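Local coordinates for protein 1-Cys peroxiredoxin (Vibrio vulnificus MO6-24/O, PDB 5K2I) that probably reduces hydrogen peroxide through a single peroxidatic cysteine, as a 1-Cys peroxiredoxin of the thioredoxin fold, and is implicated in scavenging nitric oxide, at residues L8-L13 with P25-F30; K33-F38 with M127-G132. One frame throughout, in Å; residues are numbered along the deposited sequence.

Contact 1 of 2, residues L8-L13 with P25-F30; sequences LPNATL and PVLELF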
loop_
_atom_site.group_PDB
_atom_site.type_symbol
_atom_site.label_atom_id
_atom_site.label_comp_id
_atom_site.label_asym_id
_atom_site.label_seq_id
_atom_site.Cartn_x
_atom_site.Cartn_y
_atom_site.Cartn_z
ATOM N N LEU A 8 -2.197 5.944 27.051
ATOM C CA LEU A 8 -3.118 5.182 26.225
ATOM C C LEU A 8 -4.532 5.251 26.785
ATOM O O LEU A 8 -4.710 5.371 28.008
ATOM C CB LEU A 8 -2.703 3.712 26.155
ATOM C CG LEU A 8 -1.490 3.328 25.331
ATOM C CD1 LEU A 8 -1.172 1.845 25.580
ATOM C CD2 LEU A 8 -1.744 3.591 23.861
ATOM N N PRO A 9 -5.542 5.119 25.914
ATOM C CA PRO A 9 -6.905 4.953 26.422
ATOM C C PRO A 9 -6.952 3.835 27.457
ATOM O O PRO A 9 -6.299 2.807 27.284
ATOM C CB PRO A 9 -7.710 4.567 25.177
ATOM C CG PRO A 9 -6.908 5.053 24.022
ATOM C CD PRO A 9 -5.474 5.041 24.447
ATOM N N ASN A 10 -7.698 4.047 28.532
ATOM C CA ASN A 10 -7.837 3.036 29.564
ATOM C C ASN A 10 -8.831 1.997 29.097
ATOM O O ASN A 10 -9.993 2.003 29.501
ATOM C CB ASN A 10 -8.272 3.685 30.873
ATOM C CG ASN A 10 -8.440 2.695 31.986
ATOM O OD1 ASN A 10 -7.850 1.614 31.981
ATOM N ND2 ASN A 10 -9.242 3.069 32.981
ATOM N N ALA A 11 -8.366 1.143 28.188
ATOM C CA ALA A 11 -9.208 0.179 27.492
ATOM C C ALA A 11 -8.596 -1.203 27.601
ATOM O O ALA A 11 -7.539 -1.370 28.213
ATOM C CB ALA A 11 -9.368 0.588 26.026
ATOM N N THR A 12 -9.260 -2.195 27.019
ATOM C CA THR A 12 -8.738 -3.557 27.047
ATOM C C THR A 12 -8.448 -4.088 25.652
ATOM O O THR A 12 -8.982 -3.600 24.655
ATOM C CB THR A 12 -9.700 -4.540 27.747
ATOM O OG1 THR A 12 -10.904 -4.692 26.977
ATOM C CG2 THR A 12 -10.044 -4.025 29.137
ATOM N N LEU A 13 -7.557 -5.076 25.607
ATOM C CA LEU A 13 -7.306 -5.869 24.403
ATOM C C LEU A 13 -7.343 -7.326 24.826
ATOM O O LEU A 13 -6.947 -7.638 25.946
ATOM C CB LEU A 13 -5.968 -5.509 23.772
ATOM C CG LEU A 13 -5.847 -4.119 23.152
ATOM C CD1 LEU A 13 -4.403 -3.818 22.811
ATOM C CD2 LEU A 13 -6.733 -4.002 21.913
ATOM N N PRO A 25 -6.488 -5.011 30.618
ATOM C CA PRO A 25 -6.398 -3.548 30.597
ATOM C C PRO A 25 -5.015 -3.171 30.089
ATOM O O PRO A 25 -4.017 -3.603 30.665
ATOM C CB PRO A 25 -6.587 -3.153 32.069
ATOM C CG PRO A 25 -7.290 -4.357 32.687
ATOM C CD PRO A 25 -6.691 -5.532 31.980
ATOM N N VAL A 26 -4.938 -2.405 29.008
ATOM C CA VAL A 26 -3.637 -2.110 28.432
ATOM C C VAL A 26 -2.756 -1.348 29.416
ATOM O O VAL A 26 -1.533 -1.480 29.382
ATOM C CB VAL A 26 -3.743 -1.316 27.097
ATOM C CG1 VAL A 26 -4.520 -2.115 26.052
ATOM C CG2 VAL A 26 -4.384 0.049 27.300
ATOM N N LEU A 27 -3.355 -0.554 30.301
ATOM C CA LEU A 27 -2.557 0.216 31.251
ATOM C C LEU A 27 -1.983 -0.660 32.360
ATOM O O LEU A 27 -1.028 -0.263 33.034
ATOM C CB LEU A 27 -3.368 1.374 31.839
ATOM C CG LEU A 27 -3.783 2.408 30.784
ATOM C CD1 LEU A 27 -4.570 3.539 31.442
ATOM C CD2 LEU A 27 -2.565 2.969 30.069
ATOM N N GLU A 28 -2.558 -1.842 32.552
ATOM C CA GLU A 28 -1.983 -2.821 33.465
ATOM C C GLU A 28 -0.947 -3.679 32.732
ATOM O O GLU A 28 0.158 -3.895 33.221
ATOM C CB GLU A 28 -3.091 -3.692 34.077
ATOM C CG GLU A 28 -4.000 -2.941 35.050
ATOM C CD GLU A 28 -4.965 -3.862 35.788
ATOM O OE1 GLU A 28 -5.118 -5.035 35.382
ATOM O OE2 GLU A 28 -5.583 -3.401 36.773
ATOM N N LEU A 29 -1.314 -4.155 31.550
ATOM C CA LEU A 29 -0.432 -4.984 30.734
ATOM C C LEU A 29 0.904 -4.302 30.425
ATOM O O LEU A 29 1.959 -4.947 30.443
ATOM C CB LEU A 29 -1.145 -5.352 29.435
ATOM C CG LEU A 29 -0.460 -6.321 28.460
ATOM C CD1 LEU A 29 -0.315 -7.699 29.071
ATOM C CD2 LEU A 29 -1.248 -6.405 27.173
ATOM N N PHE A 30 0.851 -3.002 30.153
ATOM C CA PHE A 30 2.030 -2.253 29.722
ATOM C C PHE A 30 2.681 -1.434 30.851
ATOM O O PHE A 30 3.687 -0.751 30.634
ATOM C CB PHE A 30 1.662 -1.321 28.554
ATOM C CG PHE A 30 1.141 -2.031 27.313
ATOM C CD1 PHE A 30 1.381 -3.380 27.086
ATOM C CD2 PHE A 30 0.426 -1.317 26.359
ATOM C CE1 PHE A 30 0.907 -4.007 25.937
ATOM C CE2 PHE A 30 -0.059 -1.942 25.201
ATOM C CZ PHE A 30 0.180 -3.293 24.995
HETATM O O HOH W 1 -6.278 -0.042 30.422
#
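One backbone hydrogen bond anchors this contact: V26 N, in the first turn of helix 26-29, gives its proton to A11 O at 2.9 Å, nearly along the C=O axis and almost straight (166° at the hydrogen). The CA of P25 also faces A11 O in a weaker CA-H...O contact. A water donates to this same carbonyl and to N10 OD1 while accepting from L27 N, so it bridges the bend at N10, the centre of an inverse gamma turn, to the helix start.

Around this polar core V26 CG1, anti to the carbonyl carbon, meets L13 CD1 at 3.7 Å, whereas V26 CG2 sits 3.4 Å from P9 O. L27 spreads its two methyls along the 8-10 loop: L27 CD1 lies 3.7 Å from N10 CB, the two side chains crossing at about a right angle, and L27 CD2 comes to 4.0 Å from L8 CB. L8 CD1 touches the edge of the F30 ring in its plane, 3.6 Å from F30 CD2. P25, paired with T12 as an antiparallel non-hydrogen-bonded pair, is also the helix N-cap, and its carbonyl accepts from E28 N and L29 N.

Farther out, L108 of helix 103-108 packs on L8, and L97 of strand 95-98 touches both L13 and F30. Such packing joins a beta-hairpin, strands 12-17 and 20-25, to the helical turn that follows it and the loop that precedes it.

Contact 2 of 2, residues K33-F38 with M127-G132; sequences KKVVLF and MIIDNG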
loop_
_atom_site.group_PDB
_atom_site.type_symbol
_atom_site.label_atom_id
_atom_site.label_comp_id
_atom_site.label_asym_id
_atom_site.label_seq_id
_atom_site.Cartn_x
_atom_site.Cartn_y
_atom_site.Cartn_z
ATOM N N LYS A 33 6.762 -0.976 31.790
ATOM C CA LYS A 33 7.473 -1.560 30.657
ATOM C C LYS A 33 7.659 -0.561 29.535
ATOM O O LYS A 33 6.868 0.380 29.382
ATOM C CB LYS A 33 6.720 -2.775 30.098
ATOM C CG LYS A 33 6.592 -3.963 31.040
ATOM C CD LYS A 33 5.672 -5.009 30.440
ATOM C CE LYS A 33 5.197 -6.006 31.477
ATOM N NZ LYS A 33 6.179 -7.088 31.674
ATOM N N LYS A 34 8.721 -0.768 28.761
ATOM C CA LYS A 34 8.864 -0.158 27.451
ATOM C C LYS A 34 8.311 -1.153 26.437
ATOM O O LYS A 34 8.791 -2.291 26.310
ATOM C CB LYS A 34 10.311 0.187 27.136
ATOM C CG LYS A 34 10.432 0.948 25.818
ATOM C CD LYS A 34 11.886 1.193 25.421
ATOM C CE LYS A 34 12.601 2.142 26.371
ATOM N NZ LYS A 34 12.019 3.511 26.350
ATOM N N VAL A 35 7.269 -0.734 25.739
ATOM C CA VAL A 35 6.511 -1.604 24.857
ATOM C C VAL A 35 6.528 -1.084 23.437
ATOM O O VAL A 35 6.378 0.109 23.218
ATOM C CB VAL A 35 5.043 -1.721 25.332
ATOM C CG1 VAL A 35 4.201 -2.546 24.367
ATOM C CG2 VAL A 35 4.990 -2.308 26.724
ATOM N N VAL A 36 6.751 -1.974 22.484
ATOM C CA VAL A 36 6.550 -1.637 21.085
ATOM C C VAL A 36 5.235 -2.269 20.650
ATOM O O VAL A 36 5.044 -3.468 20.811
ATOM C CB VAL A 36 7.709 -2.120 20.206
ATOM C CG1 VAL A 36 7.331 -2.025 18.726
ATOM C CG2 VAL A 36 8.953 -1.307 20.513
ATOM N N LEU A 37 4.307 -1.446 20.166
ATOM C CA LEU A 37 3.006 -1.907 19.690
ATOM C C LEU A 37 2.848 -1.520 18.242
ATOM O O LEU A 37 3.076 -0.361 17.889
ATOM C CB LEU A 37 1.888 -1.287 20.523
ATOM C CG LEU A 37 0.434 -1.582 20.150
ATOM C CD1 LEU A 37 0.122 -3.031 20.435
ATOM C CD2 LEU A 37 -0.513 -0.666 20.917
ATOM N N PHE A 38 2.463 -2.462 17.392
ATOM C CA PHE A 38 2.210 -2.112 15.997
ATOM C C PHE A 38 0.882 -2.698 15.551
ATOM O O PHE A 38 0.456 -3.758 16.024
ATOM C CB PHE A 38 3.363 -2.570 15.066
ATOM C CG PHE A 38 3.540 -4.058 14.994
ATOM C CD1 PHE A 38 4.301 -4.715 15.944
ATOM C CD2 PHE A 38 2.930 -4.795 13.994
ATOM C CE1 PHE A 38 4.463 -6.088 15.894
ATOM C CE2 PHE A 38 3.082 -6.165 13.937
ATOM C CZ PHE A 38 3.847 -6.812 14.887
ATOM N N MET A 127 4.019 2.216 17.726
ATOM C CA MET A 127 4.250 3.026 18.910
ATOM C C MET A 127 5.376 2.483 19.766
ATOM O O MET A 127 5.573 1.256 19.852
ATOM C CB MET A 127 3.018 3.049 19.809
ATOM C CG MET A 127 1.810 3.730 19.319
ATOM S SD MET A 127 0.563 3.413 20.592
ATOM C CE MET A 127 -0.752 4.422 19.930
ATOM N N ILE A 128 6.070 3.394 20.439
ATOM C CA ILE A 128 6.821 3.049 21.640
ATOM C C ILE A 128 6.042 3.613 22.823
ATOM O O ILE A 128 5.703 4.798 22.841
ATOM C CB ILE A 128 8.246 3.622 21.623
ATOM C CG1 ILE A 128 9.024 3.086 20.416
ATOM C CG2 ILE A 128 8.983 3.306 22.939
ATOM C CD1 ILE A 128 10.333 3.821 20.142
ATOM N N ILE A 129 5.755 2.757 23.791
ATOM C CA ILE A 129 4.935 3.107 24.946
ATOM C C ILE A 129 5.747 2.874 26.211
ATOM O O ILE A 129 6.223 1.768 26.442
ATOM C CB ILE A 129 3.649 2.267 24.995
ATOM C CG1 ILE A 129 2.975 2.281 23.620
ATOM C CG2 ILE A 129 2.711 2.787 26.076
ATOM C CD1 ILE A 129 2.021 1.147 23.400
ATOM N N ASP A 130 5.905 3.910 27.022
ATOM C CA ASP A 130 6.679 3.810 28.254
ATOM C C ASP A 130 5.756 3.945 29.444
ATOM O O ASP A 130 5.184 5.008 29.667
ATOM C CB ASP A 130 7.768 4.879 28.296
ATOM C CG ASP A 130 8.890 4.608 27.305
ATOM O OD1 ASP A 130 9.649 3.638 27.526
ATOM O OD2 ASP A 130 9.029 5.355 26.311
ATOM N N ASN A 131 5.614 2.860 30.195
ATOM C CA ASN A 131 4.684 2.829 31.326
ATOM C C ASN A 131 3.302 3.363 30.919
ATOM O O ASN A 131 2.703 4.180 31.621
ATOM C CB ASN A 131 5.236 3.643 32.505
ATOM C CG ASN A 131 4.414 3.479 33.779
ATOM O OD1 ASN A 131 4.007 2.374 34.152
ATOM N ND2 ASN A 131 4.162 4.592 34.451
ATOM N N GLY A 132 2.819 2.931 29.762
ATOM C CA GLY A 132 1.486 3.321 29.330
ATOM C C GLY A 132 1.383 4.664 28.629
ATOM O O GLY A 132 0.311 4.993 28.137
HETATM O O HOH W 2 4.179 0.777 28.329
#
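K34 starts with CG anti to the backbone N (chi1 -174°), then bends at chi3 and chi4, so that its ammonium curls back beside D130, whose CG lies anti to its own carbonyl carbon. The two side chains run alongside each other, and K34 NZ closes a salt bridge of 2.6 Å on the syn lone pair of D130 OD1. D130 OD2 is held by T135 OG1, which probably fixes the carboxylate's rotation. K34 CG also rests 4.0 Å from I128 CG2.

Along the backbone the strands run antiparallel, with V35 and I129 exchanging two bonds, V35 N to I129 O and I129 N to V35 O, each 2.8 Å. L37 and M127 form the next hydrogen-bonded pair, its shorter bond, M127 N to L37 O, measuring 2.7 Å. On the face of V35, L37, M127 and I129, the side chains of I129 and L37 cross obliquely, I129 CD1 lying 3.8 Å from L37 CB, and M127 SD stands 4.2 Å from L37 CD2. Past the strand ends, N131 N donates to K33 O at 2.9 Å, and a water joins that oxygen to G132 N.

Strand 34-40 is an inner strand of the mixed sheet of this thioredoxin-like fold, antiparallel to 120-130 and parallel to 70-75 across its other edge. Helix 150-156 lies over the face of V36 and I128, where I153 touches both; L70, A72 and V74 of the parallel strand adjoin V35 and L37.

From the N terminus, the chain first closes contact 1, a short loop of 11 residues in which the hairpin returns 25-30 to 8-13. Helix 26-29 then leads through a short loop into strand 34-40, and contact 2 closes only after 88 further residues, when 127-132 pairs with 33-38. The two closures are in series and neither nest nor cross, yet their segments meet in space. L8 N probably hydrogen-bonds to G132 O, the L8 methyls pack on I129 and M127, and F30 lies against V35. The N-terminal loop and short helix of contact 1 are thereby fastened to the V35-I129 face of the central sheet.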